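Local coordinates for putative leucoanthocyanidin reductase 1 (Vitis vinifera, PDB 3I6I), which catalyses the NADPH-dependent reduction of leucoanthocyanidins to catechin-type flavan-3-ols in flavonoid biosynthesis, at residues D210-T214 / V293-Y299; V219-P223 / Q282-I287; C225-N229 / F304-E308; E252-L256 / T273-I278. Where two conformers were deposited one is given. Residues are numbered along the deposited sequence.

Contact 1 (D210-T214 / V293-Y299); sequences DDVRT and VEVTTLY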
# COMPACT_ATOMS: atom_id res chain seq x y z
N ASP A 210 -5.16 -2.96 16.05
CA ASP A 210 -5.81 -3.46 17.28
C ASP A 210 -7.24 -2.99 17.51
O ASP A 210 -7.77 -3.09 18.62
CB ASP A 210 -4.89 -3.20 18.50
CG ASP A 210 -4.52 -1.73 18.69
OD1 ASP A 210 -5.02 -0.83 17.96
OD2 ASP A 210 -3.65 -1.49 19.58
N ASP A 211 -7.88 -2.56 16.43
CA ASP A 211 -9.28 -2.13 16.42
C ASP A 211 -10.13 -3.39 16.35
O ASP A 211 -9.93 -4.22 15.48
CB ASP A 211 -9.51 -1.21 15.21
CG ASP A 211 -10.77 -0.42 15.27
OD1 ASP A 211 -11.83 -0.93 15.73
OD2 ASP A 211 -10.72 0.77 14.84
N VAL A 212 -11.07 -3.54 17.27
CA VAL A 212 -11.98 -4.70 17.18
C VAL A 212 -12.75 -4.76 15.85
O VAL A 212 -13.14 -5.82 15.36
CB VAL A 212 -12.97 -4.75 18.36
CG1 VAL A 212 -14.08 -3.62 18.18
CG2 VAL A 212 -13.59 -6.14 18.45
N ARG A 213 -12.97 -3.59 15.23
CA ARG A 213 -13.81 -3.50 14.09
C ARG A 213 -13.10 -3.88 12.78
O ARG A 213 -13.76 -4.00 11.75
CB ARG A 213 -14.32 -2.05 13.94
CG ARG A 213 -15.13 -1.58 15.16
CD ARG A 213 -15.48 -0.10 15.04
NE ARG A 213 -14.25 0.68 15.16
CZ ARG A 213 -14.11 1.95 14.78
NH1 ARG A 213 -15.16 2.64 14.32
NH2 ARG A 213 -12.93 2.52 14.91
N THR A 214 -11.80 -4.03 12.84
CA THR A 214 -11.01 -4.40 11.63
C THR A 214 -10.49 -5.83 11.67
O THR A 214 -9.80 -6.30 10.77
CB THR A 214 -9.85 -3.48 11.49
OG1 THR A 214 -8.98 -3.59 12.63
CG2 THR A 214 -10.37 -2.05 11.26
N VAL A 293 -14.87 -2.91 5.81
CA VAL A 293 -15.08 -1.66 6.55
C VAL A 293 -14.39 -0.53 5.78
O VAL A 293 -13.51 -0.79 4.94
CB VAL A 293 -14.61 -1.71 8.03
CG1 VAL A 293 -15.54 -2.62 8.89
CG2 VAL A 293 -13.15 -2.20 8.18
N GLU A 294 -14.79 0.71 6.08
CA GLU A 294 -14.19 1.87 5.36
C GLU A 294 -13.57 2.85 6.35
O GLU A 294 -14.17 3.19 7.37
CB GLU A 294 -15.26 2.51 4.50
CG GLU A 294 -14.73 3.45 3.44
CD GLU A 294 -14.39 4.84 3.98
OE1 GLU A 294 -15.24 5.46 4.68
OE2 GLU A 294 -13.26 5.30 3.74
N VAL A 295 -12.35 3.28 6.05
CA VAL A 295 -11.56 4.10 6.95
C VAL A 295 -12.23 5.36 7.49
O VAL A 295 -12.15 5.63 8.69
CB VAL A 295 -10.22 4.51 6.30
CG1 VAL A 295 -9.35 5.31 7.31
CG2 VAL A 295 -9.54 3.33 5.84
N THR A 296 -12.87 6.14 6.63
CA THR A 296 -13.48 7.38 7.05
C THR A 296 -14.69 7.19 7.97
O THR A 296 -14.99 8.06 8.75
CB THR A 296 -13.85 8.35 5.90
OG1 THR A 296 -15.01 7.90 5.22
CG2 THR A 296 -12.72 8.48 4.95
N THR A 297 -15.37 6.05 7.89
CA THR A 297 -16.47 5.77 8.83
C THR A 297 -15.96 5.11 10.12
O THR A 297 -16.58 5.28 11.18
CB THR A 297 -17.61 5.00 8.14
OG1 THR A 297 -17.17 3.71 7.75
CG2 THR A 297 -18.06 5.73 6.88
N LEU A 298 -14.84 4.41 10.06
CA LEU A 298 -14.16 3.91 11.26
C LEU A 298 -13.68 5.04 12.15
O LEU A 298 -13.74 4.93 13.36
CB LEU A 298 -12.94 3.05 10.92
CG LEU A 298 -13.25 1.67 10.31
CD1 LEU A 298 -11.95 1.04 9.73
CD2 LEU A 298 -13.93 0.73 11.37
N TYR A 299 -13.15 6.11 11.52
CA TYR A 299 -12.42 7.15 12.26
C TYR A 299 -13.01 8.50 11.89
O TYR A 299 -12.44 9.27 11.14
CB TYR A 299 -10.92 7.04 11.94
CG TYR A 299 -10.40 5.65 12.24
CD1 TYR A 299 -10.44 5.13 13.55
CD2 TYR A 299 -9.88 4.86 11.24
CE1 TYR A 299 -10.00 3.86 13.82
CE2 TYR A 299 -9.44 3.59 11.50
CZ TYR A 299 -9.50 3.09 12.78
OH TYR A 299 -9.07 1.83 12.99
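Arg-213 does most of the work here. With chi1 near -60° and chi2 t its side chain extends past the loop, and an m turn at chi3 lays the guanidinium beside Asp-211: NH2 makes a salt bridge to OD2 of Asp-211 (2.8 Å), while NE bonds to OD1. That same OD1 accepts from the backbone N of Arg-213 (2.9 Å), an Asx turn, with Asp-211 in the t rotamer. Arg-213 NH1 and NH2 both donate to Leu-298 O, at 2.9 and 3.0 Å, with CD2 of Leu-298 lying over one face of the guanidinium. Tyr-299, chi1 m, swings its ring end across so that OH donates to Asp-211 OD2 (2.7 Å). Beside these polar contacts, CG2 of Thr-214 meets CD1 of Leu-298 (3.8 Å); OG1 of Thr-214 is bonded to Thr-208 O. An Asx-turn loop leading into strand 217-220 thus meets the short helix 295-298 that follows strand 292-294, its neighbour in the parallel sheet of this Rossmann-type fold.

Contact 2 (V219-P223 / Q282-I287); sequences VHFRP and QVNFSI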
# COMPACT_ATOMS: atom_id res chain seq x y z
N VAL A 219 -10.05 -3.49 4.94
CA VAL A 219 -10.20 -2.07 5.25
C VAL A 219 -9.98 -1.25 3.98
O VAL A 219 -8.86 -1.21 3.40
CB VAL A 219 -9.24 -1.61 6.33
CG1 VAL A 219 -9.47 -0.15 6.62
CG2 VAL A 219 -9.42 -2.47 7.61
N HIS A 220 -11.03 -0.57 3.55
CA HIS A 220 -11.03 0.17 2.27
C HIS A 220 -10.85 1.65 2.56
O HIS A 220 -11.49 2.20 3.46
CB HIS A 220 -12.30 -0.09 1.48
CG HIS A 220 -12.56 -1.55 1.24
ND1 HIS A 220 -11.96 -2.23 0.19
CD2 HIS A 220 -13.26 -2.46 1.94
CE1 HIS A 220 -12.33 -3.51 0.25
NE2 HIS A 220 -13.14 -3.67 1.28
N PHE A 221 -9.96 2.32 1.81
CA PHE A 221 -9.76 3.74 2.00
C PHE A 221 -10.55 4.51 0.94
O PHE A 221 -10.10 4.62 -0.20
CB PHE A 221 -8.28 4.16 1.93
CG PHE A 221 -7.43 3.75 3.13
CD1 PHE A 221 -7.44 2.45 3.62
CD2 PHE A 221 -6.52 4.66 3.66
CE1 PHE A 221 -6.64 2.11 4.71
CE2 PHE A 221 -5.66 4.30 4.74
CZ PHE A 221 -5.75 3.01 5.25
N ARG A 222 -11.67 5.10 1.33
CA ARG A 222 -12.49 5.85 0.39
C ARG A 222 -12.79 7.27 0.86
O ARG A 222 -13.97 7.64 1.03
CB ARG A 222 -13.79 5.12 0.12
CG ARG A 222 -13.62 3.75 -0.46
CD ARG A 222 -14.93 3.24 -1.00
NE ARG A 222 -14.76 2.09 -1.88
CZ ARG A 222 -15.76 1.43 -2.48
NH1 ARG A 222 -17.02 1.73 -2.22
NH2 ARG A 222 -15.51 0.43 -3.31
N PRO A 223 -11.72 8.08 1.04
CA PRO A 223 -11.95 9.47 1.40
C PRO A 223 -12.70 10.22 0.28
O PRO A 223 -12.19 10.40 -0.85
CB PRO A 223 -10.52 10.02 1.62
CG PRO A 223 -9.68 9.20 0.68
CD PRO A 223 -10.28 7.82 0.88
N GLN A 282 -11.44 0.40 -8.36
CA GLN A 282 -11.44 0.94 -6.99
C GLN A 282 -12.84 1.33 -6.53
O GLN A 282 -13.09 1.46 -5.31
CB GLN A 282 -10.55 2.15 -6.86
CG GLN A 282 -9.10 1.87 -7.20
CD GLN A 282 -8.11 2.98 -6.85
OE1 GLN A 282 -6.88 2.82 -7.04
NE2 GLN A 282 -8.60 4.08 -6.36
N VAL A 283 -13.72 1.62 -7.48
CA VAL A 283 -15.02 2.21 -7.14
C VAL A 283 -16.25 1.36 -7.47
O VAL A 283 -17.36 1.77 -7.15
CB VAL A 283 -15.19 3.57 -7.81
CG1 VAL A 283 -14.11 4.56 -7.32
CG2 VAL A 283 -15.14 3.41 -9.35
N ASN A 284 -16.08 0.21 -8.11
CA ASN A 284 -17.18 -0.52 -8.67
C ASN A 284 -17.84 -1.58 -7.78
O ASN A 284 -18.54 -2.45 -8.29
CB ASN A 284 -16.79 -1.12 -10.02
CG ASN A 284 -15.79 -2.21 -9.89
OD1 ASN A 284 -15.38 -2.56 -8.78
ND2 ASN A 284 -15.39 -2.77 -11.02
N PHE A 285 -17.59 -1.53 -6.48
CA PHE A 285 -18.19 -2.45 -5.54
C PHE A 285 -18.61 -1.73 -4.28
O PHE A 285 -18.05 -0.70 -3.90
CB PHE A 285 -17.22 -3.60 -5.14
CG PHE A 285 -15.91 -3.14 -4.49
CD1 PHE A 285 -14.83 -2.69 -5.28
CD2 PHE A 285 -15.74 -3.16 -3.12
CE1 PHE A 285 -13.64 -2.28 -4.68
CE2 PHE A 285 -14.54 -2.76 -2.52
CZ PHE A 285 -13.49 -2.33 -3.31
N SER A 286 -19.61 -2.30 -3.63
CA SER A 286 -20.10 -1.86 -2.36
C SER A 286 -19.25 -2.38 -1.21
O SER A 286 -18.74 -3.51 -1.25
CB SER A 286 -21.54 -2.33 -2.15
OG SER A 286 -21.97 -1.92 -0.86
N ILE A 287 -19.14 -1.55 -0.17
CA ILE A 287 -18.42 -1.94 1.06
C ILE A 287 -19.40 -2.11 2.27
O ILE A 287 -18.98 -2.19 3.42
CB ILE A 287 -17.24 -1.01 1.35
CG1 ILE A 287 -17.62 0.45 1.39
CG2 ILE A 287 -16.07 -1.16 0.30
CD1 ILE A 287 -16.44 1.29 1.68
O HOH W 1 -12.23 1.16 -2.73
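Strand 217-220 ends at His-220 and the chain continues as loop to Pro-223, facing the irregular loop 282-287. The backbones stay apart, with CA of His-220 7.8 Å from CA of Ile-287, so side chains bridge the gap. His-220 and Arg-222 both point toward the loop, while Phe-221 between them points away. Arg-222 lays its guanidinium over the face of the Phe-285 ring in a cation-pi contact, CZ 4.5 Å from the centroid. Its NH1 and NH2 donate to Phe-285 O at 3.1 and 2.8 Å, and a water links Arg-222 NE to Gln-282 O. The edge of Phe-285 meets the face of His-220 in an offset edge-to-face pair, and Ile-287 CG2 makes a CH-pi contact over the His-220 ring, whose NE2 is bonded to Asp-292. Gln-282 packs on Asn-160, a cofactor-binding residue, so this cation-pi and edge-to-face packing joins the end of a sheet strand to a loop bordering the NADPH pocket of the Rossmann-type fold.

Contact 3 (C225-N229 / F304-E308); sequences CNCLN and FRTVE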
# COMPACT_ATOMS: atom_id res chain seq x y z
N CYS A 225 -13.39 13.26 -0.42
CA CYS A 225 -12.87 14.50 -1.01
C CYS A 225 -11.68 14.24 -1.94
O CYS A 225 -11.22 15.15 -2.67
CB CYS A 225 -12.44 15.46 0.05
SG CYS A 225 -13.83 16.09 1.05
N ASN A 226 -11.17 13.01 -1.91
CA ASN A 226 -10.03 12.62 -2.74
C ASN A 226 -10.46 11.58 -3.79
O ASN A 226 -9.62 10.84 -4.31
CB ASN A 226 -8.89 12.06 -1.87
CG ASN A 226 -8.22 13.10 -0.97
OD1 ASN A 226 -8.67 14.24 -0.81
ND2 ASN A 226 -7.17 12.66 -0.31
N CYS A 227 -11.75 11.53 -4.08
CA CYS A 227 -12.31 10.64 -5.11
C CYS A 227 -12.33 11.48 -6.40
O CYS A 227 -13.24 12.28 -6.64
CB CYS A 227 -13.70 10.19 -4.73
SG CYS A 227 -14.40 8.95 -5.87
N LEU A 228 -11.29 11.33 -7.20
CA LEU A 228 -11.15 12.13 -8.42
C LEU A 228 -10.88 11.24 -9.62
O LEU A 228 -10.28 10.16 -9.50
CB LEU A 228 -9.98 13.12 -8.28
CG LEU A 228 -10.04 14.11 -7.12
CD1 LEU A 228 -9.36 13.51 -5.93
CD2 LEU A 228 -9.35 15.41 -7.52
N ASN A 229 -11.34 11.68 -10.78
CA ASN A 229 -10.95 11.08 -12.06
C ASN A 229 -9.69 11.81 -12.58
O ASN A 229 -9.22 12.80 -11.97
CB ASN A 229 -12.11 11.05 -13.06
CG ASN A 229 -12.64 12.42 -13.42
OD1 ASN A 229 -11.88 13.36 -13.70
ND2 ASN A 229 -13.95 12.52 -13.49
N PHE A 304 -8.63 13.40 6.13
CA PHE A 304 -7.54 13.00 5.25
C PHE A 304 -6.96 14.24 4.63
O PHE A 304 -7.69 15.17 4.29
CB PHE A 304 -8.08 12.12 4.11
CG PHE A 304 -8.14 10.66 4.46
CD1 PHE A 304 -7.40 9.75 3.75
CD2 PHE A 304 -8.88 10.23 5.56
CE1 PHE A 304 -7.42 8.40 4.08
CE2 PHE A 304 -8.91 8.88 5.91
CZ PHE A 304 -8.18 7.97 5.18
N ARG A 305 -5.64 14.25 4.45
CA ARG A 305 -4.99 15.28 3.62
C ARG A 305 -5.59 15.25 2.20
O ARG A 305 -5.76 14.19 1.60
CB ARG A 305 -3.48 14.97 3.54
CG ARG A 305 -2.79 15.10 4.89
CD ARG A 305 -1.32 14.78 4.78
NE ARG A 305 -0.61 15.86 4.10
CZ ARG A 305 0.64 15.77 3.65
NH1 ARG A 305 1.36 14.65 3.79
NH2 ARG A 305 1.17 16.82 3.04
N THR A 306 -5.91 16.42 1.66
CA THR A 306 -6.43 16.51 0.33
C THR A 306 -5.28 16.43 -0.70
O THR A 306 -4.10 16.73 -0.41
CB THR A 306 -7.18 17.83 0.14
OG1 THR A 306 -6.24 18.91 0.08
CG2 THR A 306 -8.15 18.07 1.31
N VAL A 307 -5.68 16.15 -1.92
CA VAL A 307 -4.75 16.09 -3.06
C VAL A 307 -4.13 17.44 -3.33
O VAL A 307 -2.92 17.57 -3.60
CB VAL A 307 -5.44 15.56 -4.32
CG1 VAL A 307 -4.47 15.59 -5.53
CG2 VAL A 307 -6.02 14.15 -4.11
N GLU A 308 -4.95 18.49 -3.24
CA GLU A 308 -4.45 19.86 -3.32
C GLU A 308 -3.29 20.09 -2.37
O GLU A 308 -2.27 20.61 -2.81
CB GLU A 308 -5.55 20.88 -3.07
CG GLU A 308 -6.28 21.31 -4.32
O HOH W 2 -8.60 16.44 -2.87
O HOH W 3 -9.81 14.52 1.71
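Asn-226 points toward the turn before helix 307-315, its amide lying alongside the backbone of Arg-305 and Thr-306. ND2 donates to Arg-305 O at 2.8 Å and almost linearly. OD1 of Asn-226 accepts from a water, 2.8 Å away, which makes a weak second bond to Phe-304 O. Another water spans the gap from Cys-225 O (2.9 Å) to Val-307 N (3.1 Å), taking up a backbone NH in the helix's first turn. Thr-306 is the N-cap, its OG1 accepting from Glu-309 N. Next to these polar links the contact turns apolar: Leu-228 CD1 packs on Val-307 CG2 at 3.9 Å, and Val-307 CG2 also covers Asn-226 CG at 4.0 Å. Asn-226 binds Phe-195 through both its backbone and ND2, so one side chain joins strand 193-196 to the start of the C-terminal helix. Val-307 continues this packing onto Phe-195 and onto Leu-233 of helix 230-241, whereas Phe-304 stacks with Phe-204 of helix 198-208.

Contact 4 (E252-L256 / T273-I278); sequences EDDLL and THDIFI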
# COMPACT_ATOMS: atom_id res chain seq x y z
N GLU A 252 -7.20 2.67 -23.96
CA GLU A 252 -7.19 1.36 -23.32
C GLU A 252 -6.20 0.43 -24.05
O GLU A 252 -5.44 -0.30 -23.43
CB GLU A 252 -8.58 0.73 -23.35
CG GLU A 252 -8.58 -0.78 -23.11
CD GLU A 252 -9.99 -1.33 -22.87
OE1 GLU A 252 -10.90 -0.80 -23.53
OE2 GLU A 252 -10.18 -2.30 -22.10
N ASP A 253 -6.21 0.45 -25.38
CA ASP A 253 -5.35 -0.46 -26.12
C ASP A 253 -3.86 -0.11 -25.95
O ASP A 253 -3.02 -1.03 -25.95
CB ASP A 253 -5.77 -0.55 -27.59
CG ASP A 253 -6.81 -1.70 -27.83
OD1 ASP A 253 -7.39 -2.28 -26.86
OD2 ASP A 253 -7.04 -2.02 -28.99
N ASP A 254 -3.55 1.18 -25.81
CA ASP A 254 -2.18 1.61 -25.43
C ASP A 254 -1.73 0.91 -24.14
O ASP A 254 -0.65 0.35 -24.07
CB ASP A 254 -2.06 3.13 -25.25
CG ASP A 254 -2.27 3.94 -26.58
OD1 ASP A 254 -2.03 3.39 -27.68
OD2 ASP A 254 -2.62 5.17 -26.49
N LEU A 255 -2.57 0.94 -23.12
CA LEU A 255 -2.21 0.33 -21.84
C LEU A 255 -2.14 -1.18 -21.96
O LEU A 255 -1.26 -1.78 -21.37
CB LEU A 255 -3.19 0.76 -20.77
CG LEU A 255 -3.27 2.23 -20.40
CD1 LEU A 255 -4.53 2.49 -19.45
CD2 LEU A 255 -1.96 2.69 -19.71
N LEU A 256 -3.05 -1.81 -22.70
CA LEU A 256 -3.01 -3.25 -22.87
C LEU A 256 -1.76 -3.66 -23.63
O LEU A 256 -1.18 -4.66 -23.30
CB LEU A 256 -4.29 -3.76 -23.55
CG LEU A 256 -5.56 -3.62 -22.71
CD1 LEU A 256 -6.76 -4.12 -23.54
CD2 LEU A 256 -5.44 -4.41 -21.40
N THR A 273 -2.93 0.35 -13.97
CA THR A 273 -3.48 1.60 -14.57
C THR A 273 -4.77 1.32 -15.35
O THR A 273 -5.76 2.05 -15.25
CB THR A 273 -2.41 2.31 -15.46
OG1 THR A 273 -1.24 2.58 -14.68
CG2 THR A 273 -2.93 3.67 -15.99
N HIS A 274 -4.74 0.30 -16.19
CA HIS A 274 -5.91 -0.15 -16.94
C HIS A 274 -7.06 -0.52 -16.00
O HIS A 274 -8.21 -0.09 -16.18
CB HIS A 274 -5.54 -1.32 -17.83
CG HIS A 274 -6.67 -1.91 -18.58
ND1 HIS A 274 -7.33 -3.04 -18.17
CD2 HIS A 274 -7.20 -1.58 -19.78
CE1 HIS A 274 -8.27 -3.34 -19.05
NE2 HIS A 274 -8.22 -2.46 -20.04
N ASP A 275 -6.77 -1.32 -14.99
CA ASP A 275 -7.79 -1.76 -14.06
C ASP A 275 -8.48 -0.57 -13.37
O ASP A 275 -9.72 -0.57 -13.24
CB ASP A 275 -7.22 -2.74 -13.03
CG ASP A 275 -8.25 -3.76 -12.52
OD1 ASP A 275 -9.40 -3.94 -13.09
OD2 ASP A 275 -7.90 -4.42 -11.51
N ILE A 276 -7.68 0.38 -12.92
CA ILE A 276 -8.18 1.56 -12.21
C ILE A 276 -8.92 2.48 -13.13
O ILE A 276 -10.09 2.81 -12.84
CB ILE A 276 -7.08 2.32 -11.51
CG1 ILE A 276 -6.32 1.46 -10.49
CG2 ILE A 276 -7.60 3.67 -10.93
CD1 ILE A 276 -4.95 2.09 -10.09
N PHE A 277 -8.26 2.92 -14.20
CA PHE A 277 -8.73 4.07 -14.98
C PHE A 277 -9.57 3.73 -16.20
O PHE A 277 -10.24 4.61 -16.76
CB PHE A 277 -7.58 4.99 -15.32
CG PHE A 277 -6.97 5.62 -14.11
CD1 PHE A 277 -7.66 6.59 -13.38
CD2 PHE A 277 -5.75 5.22 -13.63
CE1 PHE A 277 -7.12 7.13 -12.24
CE2 PHE A 277 -5.21 5.75 -12.47
CZ PHE A 277 -5.88 6.74 -11.79
N ILE A 278 -9.53 2.48 -16.62
CA ILE A 278 -10.44 1.98 -17.65
C ILE A 278 -11.60 1.21 -17.02
O ILE A 278 -12.76 1.46 -17.34
CB ILE A 278 -9.72 1.14 -18.74
CG1 ILE A 278 -8.63 1.98 -19.43
CG2 ILE A 278 -10.70 0.50 -19.74
CD1 ILE A 278 -9.04 3.30 -20.10
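Two helices of the NmrA-like fold pack here as a helical hairpin: 252-260 and 266-277 follow one another in the chain and run roughly antiparallel, the axes of segments 252-256 and 273-277 lying 10.0 Å apart at 151°. His-274 and Leu-255 give up the most surface, and their CA atoms are 6.2 Å apart. Leu-255 points toward the partner helix. Its CD1 rests on His-274 CA (3.9 Å) and reaches Ile-278 CG1 at 4.1 Å, while its CD2 touches CG2 of Thr-273 at 4.0 Å; the leucine therefore sits against three residues of segment 273-278, its first, second and last. Beyond this interface, Leu-255 and Thr-273 both pack on Tyr-186 of strand 183-186, which joins both helices to that strand.

His-274 reaches back with chi1 t, bringing its imidazole against Glu-252 and Leu-256, residues one helical turn apart. CD2 of Leu-256 stands over the ring face in a CH-pi contact, 3.6 Å from the centroid and only 10° off the normal. Glu-252, extended through chi1 and chi2, approaches the ring edge instead, and its CD packs on Ile-278 CG2 at 3.7 Å. The polar link is a single, nearly straight hydrogen bond, from His-274 NE2 to Glu-252 OE2 at 2.8 Å.

How the contacts relate
From the N-terminal side, the four first segments come in the order of contacts 1, 2, 3 and 4, from the loop after helix 198-208 to the start of helix 252-260. Contact 4 closes first, after a short span, at 273-278; contact 2 closes at 282-287, so contact 4 lies wholly within its loop, and contact 1, closing at 293-299, encloses both. Contact 3 closes last, at 304-308; it also encloses contact 4 but crosses contacts 1 and 2. Contacts 1 and 2 share neighbouring strands 217-220 and 292-294, and Phe-304 of contact 3 packs on Val-295, Phe-221 and Pro-223, tying that sheet to the C-terminal helix. Contact 4 touches contact 2 through Ile-276 and Gln-282.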